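Local coordinates for protein glycosyl hydrolase BlGH5_18 (Bifidobacterium longum subsp. infantis, PDB 7LQX) that probably hydrolyses beta-mannosidic linkages of N-glycan core fragments, as a family GH5 glycoside hydrolase of subfamily 18 built on a (beta/alpha)8 barrel, at residues Val28-Ser33 / Glu50-Ile55; Phe66-Tyr71 / Phe113-Ser118; Gly157-Asn162 / Val200-Glu205; Phe217-Ala222 / Asn374-Asn379; Ser233-Gly238 / Gly278-Val283. All coordinates share one frame; numbering follows the deposited sequence. Where two conformers were deposited one is given.

Contact 1 (Val28-Ser33 / Glu50-Ile55)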
# COMPACT_ATOMS: atom_id res chain seq x y z
N VAL A 28 -0.89 7.00 -26.66
CA VAL A 28 -1.86 6.55 -25.67
C VAL A 28 -1.20 6.38 -24.31
O VAL A 28 -0.02 6.05 -24.20
CB VAL A 28 -2.57 5.23 -26.07
CG1 VAL A 28 -3.40 5.42 -27.31
CG2 VAL A 28 -1.57 4.10 -26.25
N ASN A 29 -2.00 6.62 -23.28
CA ASN A 29 -1.70 6.19 -21.93
C ASN A 29 -1.97 4.70 -21.88
O ASN A 29 -3.11 4.27 -22.08
CB ASN A 29 -2.59 6.95 -20.96
CG ASN A 29 -2.18 8.40 -20.84
OD1 ASN A 29 -1.20 8.72 -20.16
ND2 ASN A 29 -2.90 9.29 -21.53
N TYR A 30 -0.93 3.91 -21.64
CA TYR A 30 -1.00 2.46 -21.79
C TYR A 30 -1.50 1.82 -20.51
O TYR A 30 -0.82 1.86 -19.48
CB TYR A 30 0.36 1.90 -22.21
CG TYR A 30 0.41 0.40 -22.26
CD1 TYR A 30 -0.60 -0.32 -22.85
CD2 TYR A 30 1.49 -0.30 -21.72
CE1 TYR A 30 -0.57 -1.71 -22.88
CE2 TYR A 30 1.54 -1.68 -21.76
CZ TYR A 30 0.51 -2.38 -22.34
OH TYR A 30 0.58 -3.76 -22.35
N THR A 31 -2.70 1.26 -20.58
CA THR A 31 -3.27 0.46 -19.51
C THR A 31 -3.17 -1.01 -19.93
O THR A 31 -3.92 -1.43 -20.82
CB THR A 31 -4.73 0.87 -19.28
OG1 THR A 31 -5.40 1.03 -20.53
CG2 THR A 31 -4.80 2.18 -18.52
N PRO A 32 -2.27 -1.80 -19.35
CA PRO A 32 -2.09 -3.17 -19.83
C PRO A 32 -3.40 -3.95 -19.83
O PRO A 32 -4.18 -3.91 -18.87
CB PRO A 32 -1.07 -3.76 -18.84
CG PRO A 32 -0.28 -2.57 -18.38
CD PRO A 32 -1.27 -1.42 -18.33
N SER A 33 -3.65 -4.66 -20.93
CA SER A 33 -4.88 -5.41 -21.06
C SER A 33 -4.94 -6.57 -20.07
O SER A 33 -6.02 -6.93 -19.61
CB SER A 33 -5.03 -5.95 -22.48
OG SER A 33 -4.04 -6.91 -22.77
N GLU A 50 1.54 -7.88 -27.88
CA GLU A 50 0.30 -7.80 -28.64
C GLU A 50 -0.39 -6.46 -28.42
O GLU A 50 -0.87 -5.85 -29.38
CB GLU A 50 -0.62 -8.96 -28.27
CG GLU A 50 -1.90 -8.97 -29.09
CD GLU A 50 -1.66 -9.17 -30.57
OE1 GLU A 50 -0.52 -9.49 -30.99
OE2 GLU A 50 -2.63 -9.00 -31.34
N ASP A 51 -0.47 -6.01 -27.16
CA ASP A 51 -1.05 -4.70 -26.87
C ASP A 51 -0.34 -3.62 -27.69
O ASP A 51 -0.98 -2.75 -28.30
CB ASP A 51 -0.89 -4.35 -25.39
CG ASP A 51 -1.84 -5.09 -24.47
OD1 ASP A 51 -2.73 -5.83 -24.94
OD2 ASP A 51 -1.66 -4.92 -23.24
N MSE A 52 0.98 -3.65 -27.70
CA MSE A 52 1.76 -2.63 -28.38
C MSE A 52 1.62 -2.71 -29.89
O MSE A 52 1.60 -1.68 -30.57
CB MSE A 52 3.24 -2.76 -28.01
CG MSE A 52 3.53 -2.46 -26.57
SE MSE A 52 3.33 -0.61 -26.08
CE MSE A 52 3.99 -0.75 -24.25
N ARG A 53 1.55 -3.93 -30.42
CA ARG A 53 1.32 -4.09 -31.85
C ARG A 53 0.00 -3.43 -32.26
O ARG A 53 -0.06 -2.70 -33.25
CB ARG A 53 1.33 -5.57 -32.21
CG ARG A 53 1.20 -5.85 -33.70
CD ARG A 53 1.06 -7.35 -33.98
NE ARG A 53 -0.25 -7.85 -33.58
CZ ARG A 53 -1.35 -7.76 -34.33
NH1 ARG A 53 -1.29 -7.18 -35.53
NH2 ARG A 53 -2.50 -8.24 -33.89
N ARG A 54 -1.06 -3.67 -31.49
CA ARG A 54 -2.36 -3.11 -31.84
C ARG A 54 -2.38 -1.59 -31.68
O ARG A 54 -2.99 -0.89 -32.49
CB ARG A 54 -3.44 -3.79 -31.00
CG ARG A 54 -3.53 -5.28 -31.33
CD ARG A 54 -4.75 -5.96 -30.74
NE ARG A 54 -4.64 -7.41 -30.88
CZ ARG A 54 -5.62 -8.27 -30.61
NH1 ARG A 54 -5.42 -9.57 -30.76
NH2 ARG A 54 -6.80 -7.83 -30.19
N ILE A 55 -1.72 -1.08 -30.64
CA ILE A 55 -1.60 0.37 -30.47
C ILE A 55 -0.85 0.98 -31.64
O ILE A 55 -1.28 1.99 -32.22
CB ILE A 55 -0.91 0.67 -29.13
CG1 ILE A 55 -1.83 0.29 -27.97
CG2 ILE A 55 -0.49 2.14 -29.06
CD1 ILE A 55 -1.11 0.18 -26.64
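Tyr30 and Asp51 tie the loop after the first barrel strand (25-29) to helix 45-57, within the opening beta-alpha-beta unit of the (beta/alpha)8 fold. The Asp51 carboxylate receives three bonds. Tyr30 OH reaches Asp51 OD2 at 2.7 Å on the anti lone pair, with the phenol ring turned 76° from the carboxylate plane. The same OD2 takes the backbone N of Ser33 at 3.1 Å, on its syn side and almost straight (174°), while Ser33 OG closes on Asp51 OD1 at 2.8 Å through the syn lone pair. A chi1 of 174° turns the Tyr30 ring away from its own N and in between strand and helix. There the selenium of Met52, a selenomethionine, lies over the ring face in a rather distant Met-aromatic contact, SE standing 4.8 Å from the Tyr30 centroid, and Met52 CE closes to 3.6 Å of Tyr30 CD2. Nearer the barrel wall, Val28 CG2 meets Ile55 CG2 at 3.6 Å. On the outer side of the helix, Glu50 is gripped by Arg53 and Arg54. Two hydroxyls and a backbone N-H fix the rotation of the buried Asp51 carboxylate; they probably spread its charge and would favour its ionised form.

Contact 2 (Phe66-Tyr71 / Phe113-Ser118)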
# COMPACT_ATOMS: atom_id res chain seq x y z
N PHE A 66 3.25 3.45 -16.78
CA PHE A 66 3.07 3.70 -15.36
C PHE A 66 3.49 2.53 -14.48
O PHE A 66 2.66 1.67 -14.16
CB PHE A 66 1.60 4.01 -15.07
CG PHE A 66 1.03 5.13 -15.89
CD1 PHE A 66 1.07 6.42 -15.41
CD2 PHE A 66 0.47 4.89 -17.13
CE1 PHE A 66 0.56 7.46 -16.15
CE2 PHE A 66 -0.05 5.94 -17.88
CZ PHE A 66 -0.01 7.22 -17.39
N PRO A 67 4.74 2.50 -14.02
CA PRO A 67 5.09 1.58 -12.92
C PRO A 67 4.41 2.01 -11.63
O PRO A 67 3.89 3.12 -11.50
CB PRO A 67 6.62 1.72 -12.82
CG PRO A 67 6.90 3.09 -13.35
CD PRO A 67 5.88 3.33 -14.43
N VAL A 68 4.40 1.10 -10.66
CA VAL A 68 3.70 1.30 -9.39
C VAL A 68 4.71 1.36 -8.25
O VAL A 68 5.56 0.48 -8.10
CB VAL A 68 2.63 0.21 -9.18
CG1 VAL A 68 2.05 0.25 -7.77
CG2 VAL A 68 1.54 0.38 -10.21
N TRP A 69 4.61 2.42 -7.44
CA TRP A 69 5.69 2.79 -6.52
C TRP A 69 5.95 1.75 -5.44
O TRP A 69 7.12 1.44 -5.19
CB TRP A 69 5.35 4.16 -5.92
CG TRP A 69 6.44 4.84 -5.16
CD1 TRP A 69 7.74 4.44 -5.01
CD2 TRP A 69 6.30 6.04 -4.41
NE1 TRP A 69 8.42 5.35 -4.23
CE2 TRP A 69 7.55 6.34 -3.85
CE3 TRP A 69 5.23 6.93 -4.19
CZ2 TRP A 69 7.77 7.48 -3.07
CZ3 TRP A 69 5.45 8.05 -3.42
CH2 TRP A 69 6.71 8.32 -2.87
N PRO A 70 4.94 1.19 -4.76
CA PRO A 70 5.23 0.17 -3.74
C PRO A 70 5.92 -1.06 -4.28
O PRO A 70 6.46 -1.83 -3.48
CB PRO A 70 3.85 -0.16 -3.14
CG PRO A 70 2.84 0.53 -4.02
CD PRO A 70 3.54 1.65 -4.73
N TYR A 71 5.89 -1.31 -5.60
CA TYR A 71 6.62 -2.44 -6.16
C TYR A 71 8.05 -2.05 -6.53
O TYR A 71 8.96 -2.88 -6.43
CB TYR A 71 5.91 -3.03 -7.39
CG TYR A 71 4.41 -3.21 -7.24
CD1 TYR A 71 3.82 -3.43 -6.00
CD2 TYR A 71 3.59 -3.13 -8.35
CE1 TYR A 71 2.44 -3.55 -5.89
CE2 TYR A 71 2.23 -3.25 -8.24
CZ TYR A 71 1.66 -3.47 -7.01
OH TYR A 71 0.29 -3.57 -6.93
N PHE A 113 -7.29 5.33 -7.05
CA PHE A 113 -6.56 4.52 -6.08
C PHE A 113 -5.20 5.14 -5.78
O PHE A 113 -4.46 5.51 -6.69
CB PHE A 113 -6.34 3.11 -6.62
CG PHE A 113 -7.61 2.33 -6.84
CD1 PHE A 113 -8.19 1.62 -5.79
CD2 PHE A 113 -8.22 2.30 -8.08
CE1 PHE A 113 -9.34 0.91 -5.98
CE2 PHE A 113 -9.37 1.57 -8.27
CZ PHE A 113 -9.94 0.88 -7.22
N ASP A 114 -4.87 5.23 -4.50
CA ASP A 114 -3.54 5.61 -4.05
C ASP A 114 -2.69 4.35 -3.84
O ASP A 114 -3.13 3.41 -3.18
CB ASP A 114 -3.59 6.34 -2.71
CG ASP A 114 -4.04 7.78 -2.79
OD1 ASP A 114 -4.14 8.36 -3.90
OD2 ASP A 114 -4.29 8.33 -1.69
N PHE A 115 -1.47 4.36 -4.38
CA PHE A 115 -0.49 3.30 -4.20
C PHE A 115 0.72 3.91 -3.52
O PHE A 115 1.61 4.44 -4.18
CB PHE A 115 -0.09 2.71 -5.56
CG PHE A 115 -1.21 2.01 -6.27
CD1 PHE A 115 -1.47 0.69 -6.03
CD2 PHE A 115 -2.01 2.69 -7.18
CE1 PHE A 115 -2.50 0.04 -6.67
CE2 PHE A 115 -3.04 2.04 -7.82
CZ PHE A 115 -3.29 0.72 -7.56
N LEU A 116 0.75 3.86 -2.20
CA LEU A 116 1.90 4.35 -1.46
C LEU A 116 2.68 3.19 -0.86
O LEU A 116 2.08 2.24 -0.36
CB LEU A 116 1.49 5.28 -0.33
CG LEU A 116 1.07 6.67 -0.78
CD1 LEU A 116 0.87 7.55 0.46
CD2 LEU A 116 2.08 7.34 -1.70
N PRO A 117 4.01 3.26 -0.86
CA PRO A 117 4.78 2.28 -0.09
C PRO A 117 4.45 2.35 1.39
O PRO A 117 4.08 3.40 1.93
CB PRO A 117 6.24 2.70 -0.34
CG PRO A 117 6.19 3.55 -1.60
CD PRO A 117 4.87 4.25 -1.53
N SER A 118 4.64 1.22 2.07
CA SER A 118 4.29 1.11 3.49
C SER A 118 5.11 2.04 4.37
O SER A 118 4.69 2.36 5.48
CB SER A 118 4.43 -0.34 3.95
OG SER A 118 5.74 -0.84 3.74
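Pro117 sets its CG and CD over one face of the Trp69 indole, the two side chains crossing at about a right angle: Pro117 CG stands 3.6 Å from the centroid of the Trp69 five-membered ring and only 3° off the normal, a CH-pi contact. Beside it, Pro117 CD comes to 3.7 Å of Trp69 CD2, and Leu116 CD2 approaches the six-membered ring at Trp69 CZ3 (3.8 Å). The indole gets there because CG is anti to the backbone N (chi1 -169°), which carries the side chain toward 113-118. Next along the chain, Pro70 packs its CD on the carbonyl of Phe115, 3.4 Å from Phe115 O, while Val68 CG1 touches Phe115 CB at 3.9 Å. These two segments belong to the loops that follow the second and third barrel strands, 62-65 and 100-104, the latter loop carrying the small hairpin 109-110/113-114. The indole N-H, at Trp69 NE1, is bonded to Gln73 OE1, and Phe106 meets the indole edge-to-face. With a serine in place of Trp69, Pro117 and Leu116 would probably face a gap and Gln73 would lose its indole N-H. Val68 occupies the N-cap of helix 69-72, its O accepting from Tyr71 N, and its CG1 sits 3.5 Å above the Tyr71 ring plane, toward the rim. Farther out lies the dimer interface, where Phe113 stacks with His124 of the second subunit and Phe115 packs on Ser118 of that subunit.

Contact 3 (Gly157-Asn162 / Val200-Glu205). With EDO (1,2-ethanediol), chain D.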
# COMPACT_ATOMS: atom_id res chain seq x y z
N GLY A 157 11.92 10.13 -22.08
CA GLY A 157 11.98 10.93 -20.87
C GLY A 157 10.93 10.52 -19.87
O GLY A 157 10.19 9.56 -20.04
N LEU A 158 10.87 11.29 -18.79
CA LEU A 158 10.02 10.90 -17.68
C LEU A 158 9.28 12.09 -17.10
O LEU A 158 9.74 13.24 -17.17
CB LEU A 158 10.82 10.17 -16.60
CG LEU A 158 11.97 10.94 -15.94
CD1 LEU A 158 11.44 11.89 -14.88
CD2 LEU A 158 12.98 9.97 -15.33
N THR A 159 8.12 11.77 -16.55
CA THR A 159 7.32 12.68 -15.74
C THR A 159 7.49 12.19 -14.31
O THR A 159 7.50 10.99 -14.06
CB THR A 159 5.86 12.56 -16.15
OG1 THR A 159 5.74 12.86 -17.54
CG2 THR A 159 4.98 13.53 -15.39
N LEU A 160 7.64 13.12 -13.36
CA LEU A 160 7.92 12.69 -11.99
C LEU A 160 6.87 11.72 -11.48
O LEU A 160 7.19 10.74 -10.81
CB LEU A 160 8.07 13.89 -11.07
CG LEU A 160 9.19 14.85 -11.42
CD1 LEU A 160 9.26 15.97 -10.39
CD2 LEU A 160 10.54 14.16 -11.52
N GLY A 161 5.60 11.97 -11.77
CA GLY A 161 4.54 11.05 -11.37
C GLY A 161 3.20 11.64 -11.74
O GLY A 161 3.05 12.85 -11.92
N ASN A 162 2.21 10.76 -11.82
CA ASN A 162 0.90 11.18 -12.30
C ASN A 162 0.17 12.00 -11.25
O ASN A 162 -0.16 11.48 -10.18
CB ASN A 162 0.08 9.95 -12.65
CG ASN A 162 -1.25 10.29 -13.23
OD1 ASN A 162 -1.32 11.02 -14.21
ND2 ASN A 162 -2.31 9.80 -12.61
N VAL A 200 13.53 14.30 -21.94
CA VAL A 200 12.68 15.29 -21.28
C VAL A 200 12.50 14.92 -19.81
O VAL A 200 12.51 13.75 -19.41
CB VAL A 200 11.31 15.48 -21.97
CG1 VAL A 200 11.51 16.03 -23.40
CG2 VAL A 200 10.48 14.21 -21.97
N ALA A 201 12.33 15.97 -19.01
CA ALA A 201 11.97 15.88 -17.60
C ALA A 201 10.74 16.74 -17.41
O ALA A 201 10.77 17.94 -17.70
CB ALA A 201 13.12 16.37 -16.72
N LEU A 202 9.67 16.13 -16.90
CA LEU A 202 8.37 16.76 -16.81
C LEU A 202 7.77 16.53 -15.43
O LEU A 202 8.15 15.60 -14.71
CB LEU A 202 7.38 16.14 -17.82
CG LEU A 202 7.90 16.01 -19.24
CD1 LEU A 202 7.01 15.16 -20.11
CD2 LEU A 202 8.06 17.38 -19.88
N HIS A 203 6.78 17.35 -15.09
CA HIS A 203 5.94 17.08 -13.93
C HIS A 203 4.48 17.24 -14.35
O HIS A 203 4.16 17.89 -15.35
CB HIS A 203 6.30 17.94 -12.71
CG HIS A 203 6.08 19.40 -12.91
ND1 HIS A 203 4.98 20.06 -12.41
CD2 HIS A 203 6.82 20.33 -13.56
CE1 HIS A 203 5.05 21.34 -12.75
NE2 HIS A 203 6.15 21.52 -13.46
N SER A 204 3.59 16.59 -13.59
CA SER A 204 2.18 16.50 -13.93
C SER A 204 1.30 16.78 -12.72
O SER A 204 1.43 16.13 -11.68
CB SER A 204 1.85 15.09 -14.45
OG SER A 204 0.47 14.77 -14.31
N GLU A 205 0.36 17.69 -12.91
CA GLU A 205 -0.70 17.94 -11.95
C GLU A 205 -2.06 17.71 -12.60
O GLU A 205 -2.21 17.83 -13.83
CB GLU A 205 -0.63 19.37 -11.44
CG GLU A 205 0.61 19.65 -10.62
CD GLU A 205 1.88 19.89 -11.44
OE1 GLU A 205 1.84 20.67 -12.42
OE2 GLU A 205 2.92 19.30 -11.08
C1 EDO D . -5.40 9.42 -14.91
O1 EDO D . -4.44 10.39 -14.50
C2 EDO D . -5.25 8.19 -14.03
O2 EDO D . -5.44 8.58 -12.66
O HOH W 1 4.66 15.08 -11.42
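Leu158 is clamped from both its backbone ends by the neighbouring strand: Leu158 N donates to Val200 O at 3.0 Å, and Leu158 O accepts from Leu202 N at 2.9 Å. Leu160 N then reaches Leu202 O (2.9 Å), completing the parallel pairing of the fourth and fifth barrel strands. Packing here is close; a CB on Gly157 would run into Val200 O, and Thr159 CG2 sits 3.6 Å from Ser204 CB. Beyond Leu160 the strands part, and a water lies between them, 2.8 Å from Gly161 O and accepting from Ser204 N (2.9 Å). At the far end Asn162 ND2 donates to O1 of an ethanediol, probably from the crystallisation liquor, at 2.9 Å, while Asn162 OD1 accepts from Arg64. A leucine in place of Asn162 would probably leave Arg64 NH2 and the diol without these partners. Asn162 followed by Glu163 fits the Asn-Glu pair that clan GH-A enzymes carry at this strand end, and Glu276 also binds the diol, which together are consistent with a polar active-site pocket.

Contact 4 (Phe217-Ala222 / Asn374-Asn379)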
# COMPACT_ATOMS: atom_id res chain seq x y z
N PHE A 217 0.78 23.57 -5.72
CA PHE A 217 1.25 23.45 -7.09
C PHE A 217 0.58 24.56 -7.89
O PHE A 217 -0.62 24.77 -7.75
CB PHE A 217 0.89 22.08 -7.64
CG PHE A 217 1.75 20.98 -7.10
CD1 PHE A 217 1.54 20.44 -5.84
CD2 PHE A 217 2.77 20.46 -7.87
CE1 PHE A 217 2.34 19.43 -5.37
CE2 PHE A 217 3.56 19.45 -7.41
CZ PHE A 217 3.35 18.94 -6.16
N THR A 218 1.35 25.27 -8.70
CA THR A 218 0.90 26.53 -9.28
C THR A 218 1.01 26.57 -10.80
O THR A 218 1.81 25.84 -11.39
CB THR A 218 1.76 27.69 -8.74
OG1 THR A 218 3.08 27.51 -9.26
CG2 THR A 218 1.78 27.71 -7.22
N PRO A 219 0.25 27.45 -11.44
CA PRO A 219 0.41 27.64 -12.90
C PRO A 219 1.83 27.96 -13.33
O PRO A 219 2.30 27.45 -14.35
CB PRO A 219 -0.56 28.79 -13.19
CG PRO A 219 -1.64 28.63 -12.15
CD PRO A 219 -0.90 28.20 -10.91
N VAL A 220 2.53 28.82 -12.58
CA VAL A 220 3.90 29.17 -12.96
C VAL A 220 4.80 27.93 -12.97
O VAL A 220 5.61 27.74 -13.88
CB VAL A 220 4.44 30.30 -12.07
CG1 VAL A 220 5.95 30.44 -12.21
CG2 VAL A 220 3.73 31.62 -12.40
N GLN A 221 4.66 27.06 -11.96
CA GLN A 221 5.46 25.83 -11.96
C GLN A 221 5.10 24.96 -13.16
O GLN A 221 5.99 24.41 -13.84
CB GLN A 221 5.20 25.03 -10.69
CG GLN A 221 5.66 25.65 -9.40
CD GLN A 221 4.92 25.06 -8.22
OE1 GLN A 221 4.01 24.25 -8.39
NE2 GLN A 221 5.28 25.48 -7.01
N ALA A 222 3.81 24.80 -13.43
CA ALA A 222 3.39 23.90 -14.50
C ALA A 222 3.90 24.37 -15.84
O ALA A 222 4.23 23.55 -16.71
CB ALA A 222 1.86 23.80 -14.53
N ASN A 374 4.16 36.68 -7.69
CA ASN A 374 4.84 35.51 -8.20
C ASN A 374 4.42 35.15 -9.62
O ASN A 374 4.94 34.19 -10.19
CB ASN A 374 4.58 34.29 -7.30
CG ASN A 374 4.91 34.56 -5.84
OD1 ASN A 374 4.11 34.25 -4.95
ND2 ASN A 374 6.08 35.12 -5.59
N GLY A 375 3.47 35.88 -10.20
CA GLY A 375 2.99 35.57 -11.53
C GLY A 375 1.83 34.60 -11.59
O GLY A 375 1.42 34.22 -12.69
N ASN A 376 1.28 34.22 -10.46
CA ASN A 376 0.12 33.33 -10.42
C ASN A 376 -1.16 34.14 -10.29
O ASN A 376 -1.16 35.28 -9.82
CB ASN A 376 0.26 32.38 -9.23
CG ASN A 376 1.35 31.35 -9.44
OD1 ASN A 376 1.35 30.64 -10.45
ND2 ASN A 376 2.32 31.30 -8.53
N PRO A 377 -2.29 33.60 -10.73
CA PRO A 377 -3.53 34.38 -10.69
C PRO A 377 -3.88 34.82 -9.28
O PRO A 377 -3.71 34.07 -8.32
CB PRO A 377 -4.58 33.40 -11.23
CG PRO A 377 -3.82 32.45 -12.06
CD PRO A 377 -2.52 32.26 -11.32
N LEU A 378 -4.38 36.05 -9.17
CA LEU A 378 -5.03 36.44 -7.93
C LEU A 378 -6.24 35.56 -7.65
O LEU A 378 -6.59 35.30 -6.49
CB LEU A 378 -5.49 37.89 -8.01
CG LEU A 378 -4.40 38.94 -8.18
CD1 LEU A 378 -5.02 40.32 -8.34
CD2 LEU A 378 -3.45 38.90 -7.01
N ASN A 379 -6.90 35.08 -8.71
CA ASN A 379 -8.14 34.32 -8.60
C ASN A 379 -8.06 33.14 -9.57
O ASN A 379 -8.51 33.23 -10.72
CB ASN A 379 -9.32 35.23 -8.91
CG ASN A 379 -10.64 34.63 -8.52
OD1 ASN A 379 -10.78 33.41 -8.46
ND2 ASN A 379 -11.61 35.48 -8.26
O HOH W 2 4.69 29.46 -8.21
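Loop 374-379 passes the first turn of helix 219-224 with the CA atoms of Val220 and Asn376 6.2 Å apart. Across this approach the Asn376 amide does the main work: its OD1 accepts from Val220 N at 3.0 Å, in the carbonyl plane with an N-H...O angle of 161°, so a side chain takes up an N-H of the first helical turn. A chi1 of -71°, with CG anti to the carbonyl carbon, brings the amide there. The same oxygen is hemmed in by carbon, with Val220 CG2 3.2 Å from Asn376 OD1. The other branch, Asn376 ND2, donates to a water at 3.0 Å that also lies 2.7 Å from Thr218 OG1. Thr218 is the N-cap, and with Gln221 it forms a capping box: Gln221 N donates to Thr218 OG1, while Gln221 OE1 is met by Thr218 N from above its carbonyl plane. The contact thereby joins a helix of the barrel, in the connection between strands 200-202 and 229-233, to the C-terminal part of the chain with its small parallel sheet. Pro219 CG meets Pro377 CD tip to tip at 3.8 Å, and Phe264 of helix 248-264 touches both prolines. Val220 CG2 also rests on Gly375 O (3.5 Å); Gly375 has a positive phi of 89° that favours glycine.

Contact 5 (Ser233-Gly238 / Gly278-Val283)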
# COMPACT_ATOMS: atom_id res chain seq x y z
N SER A 233 -6.94 16.78 -19.40
CA SER A 233 -8.22 17.46 -19.65
C SER A 233 -9.37 16.49 -19.44
O SER A 233 -9.55 15.54 -20.22
CB SER A 233 -8.24 18.02 -21.06
OG SER A 233 -9.45 18.70 -21.30
N TRP A 234 -10.20 16.77 -18.43
CA TRP A 234 -11.27 15.87 -17.99
C TRP A 234 -12.57 16.65 -17.79
O TRP A 234 -12.72 17.38 -16.80
CB TRP A 234 -10.86 15.14 -16.71
CG TRP A 234 -9.82 14.12 -16.99
CD1 TRP A 234 -8.49 14.19 -16.68
CD2 TRP A 234 -10.02 12.89 -17.69
NE1 TRP A 234 -7.85 13.05 -17.13
CE2 TRP A 234 -8.77 12.24 -17.75
CE3 TRP A 234 -11.12 12.27 -18.26
CZ2 TRP A 234 -8.60 11.00 -18.35
CZ3 TRP A 234 -10.95 11.04 -18.86
CH2 TRP A 234 -9.71 10.42 -18.91
N VAL A 235 -13.52 16.46 -18.71
CA VAL A 235 -14.74 17.26 -18.73
C VAL A 235 -15.75 16.85 -17.67
O VAL A 235 -16.80 17.50 -17.56
CB VAL A 235 -15.38 17.30 -20.13
CG1 VAL A 235 -14.46 18.05 -21.10
CG2 VAL A 235 -15.70 15.90 -20.65
N PHE A 236 -15.47 15.81 -16.88
CA PHE A 236 -16.29 15.54 -15.70
C PHE A 236 -16.02 16.52 -14.56
O PHE A 236 -16.62 16.39 -13.48
CB PHE A 236 -16.11 14.10 -15.20
CG PHE A 236 -14.70 13.70 -14.87
CD1 PHE A 236 -13.96 14.38 -13.91
CD2 PHE A 236 -14.12 12.61 -15.49
CE1 PHE A 236 -12.67 13.98 -13.60
CE2 PHE A 236 -12.84 12.20 -15.17
CZ PHE A 236 -12.12 12.88 -14.22
N ASN A 237 -15.15 17.50 -14.76
CA ASN A 237 -14.80 18.47 -13.74
C ASN A 237 -15.81 19.59 -13.58
O ASN A 237 -15.48 20.63 -12.99
CB ASN A 237 -13.43 19.08 -14.06
CG ASN A 237 -13.45 19.95 -15.31
OD1 ASN A 237 -14.48 20.13 -15.96
ND2 ASN A 237 -12.29 20.50 -15.65
N GLY A 238 -17.02 19.42 -14.10
CA GLY A 238 -18.04 20.44 -14.07
C GLY A 238 -18.34 21.03 -15.42
O GLY A 238 -19.37 21.69 -15.59
N GLY A 278 -9.55 12.13 -22.24
CA GLY A 278 -10.44 10.99 -22.38
C GLY A 278 -11.87 11.45 -22.53
O GLY A 278 -12.18 12.64 -22.44
N ALA A 279 -12.76 10.48 -22.76
CA ALA A 279 -14.17 10.74 -23.05
C ALA A 279 -15.00 10.09 -21.95
O ALA A 279 -15.54 8.99 -22.13
CB ALA A 279 -14.55 10.19 -24.42
N PRO A 280 -15.14 10.74 -20.79
CA PRO A 280 -15.66 10.04 -19.61
C PRO A 280 -17.17 9.85 -19.63
O PRO A 280 -17.94 10.81 -19.73
CB PRO A 280 -15.23 10.95 -18.44
CG PRO A 280 -15.16 12.30 -19.06
CD PRO A 280 -14.65 12.09 -20.46
N GLN A 281 -17.60 8.60 -19.47
CA GLN A 281 -19.01 8.26 -19.59
C GLN A 281 -19.80 8.48 -18.31
O GLN A 281 -20.99 8.14 -18.29
CB GLN A 281 -19.18 6.84 -20.14
CG GLN A 281 -18.79 6.79 -21.61
CD GLN A 281 -18.65 5.40 -22.17
OE1 GLN A 281 -17.74 5.13 -22.96
NE2 GLN A 281 -19.54 4.51 -21.77
N ASN A 282 -19.22 9.05 -17.26
CA ASN A 282 -20.04 9.58 -16.18
C ASN A 282 -20.75 10.86 -16.59
O ASN A 282 -21.75 11.23 -15.96
CB ASN A 282 -19.23 9.78 -14.89
CG ASN A 282 -18.00 10.66 -15.08
OD1 ASN A 282 -17.63 11.03 -16.19
ND2 ASN A 282 -17.34 10.97 -13.97
N VAL A 283 -20.29 11.51 -17.66
CA VAL A 283 -20.94 12.72 -18.16
C VAL A 283 -21.28 12.65 -19.65
O VAL A 283 -22.21 13.35 -20.09
CB VAL A 283 -20.12 13.99 -17.85
CG1 VAL A 283 -20.05 14.21 -16.34
CG2 VAL A 283 -18.73 13.91 -18.46
O HOH W 3 -12.12 15.11 -21.18
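Gly278 lies against the indole of Trp234, its N 3.7 Å above the ring plane toward the rim and its CA 3.6 Å from Trp234 CZ3. A side chain would not fit, since a CB on Gly278 would clash with Trp234 CH2. Its N is buried with no polar partner in the model, whereas Gly278 O accepts at 2.8 Å from a water that also donates to Ser233 O and accepts from Val235 N. Ala279 turns away to Phe292 of helix 289-300. Pro280 then wedges among three side chains: its CG lies at the edge of the indole, 4.1 Å from Trp234 CE3, its CD is 4.0 Å from Val235 CG2, and its CB meets the Phe236 ring edge-on at CD2 (3.6 Å). The two segments are the loops after the sixth and seventh barrel strands, 229-233 and 272-277. Trp234 NE1 is bonded to Glu276, near the end of the seventh strand, where clan GH-A enzymes usually place their nucleophile. Past Gln281, Asn282 presents its amide to Phe236 with the planes 78° apart, OD1 lying 3.6 Å from Phe236 CB. Phe236 CG lies between the backbone N and the carbonyl carbon (chi1 58°), which lays one ring face on Trp234 CB and turns an edge to Pro280. Val283 CG1 touches Phe236 CB at 4.1 Å, beside the backbone, and Val283 packs on Ala240 and Gln241 of helix 239-243.

Contact 3 lies within the barrel sheet, contact 1 at a strand end and its helix, and contacts 2 and 5 in loops after barrel strands, while contact 4 fastens the outside of the barrel to the C-terminal region. Contacts 1 and 2 touch, Asn29 OD1 lying 3.4 Å from Phe66 CZ. Contacts 1 and 3, with nearest atoms about 6 Å apart, share Arg64, which bonds both Asn29 and Asn162. Contacts 3 and 5, nearest atoms about 7 Å apart, converge on Glu276, partner of the ethanediol at Asn162 and of Trp234; this is probably the active-site pocket. Contact 3 also meets contact 4, with His203 NE2 2.9 Å from Gln221 O in a probable hydrogen bond.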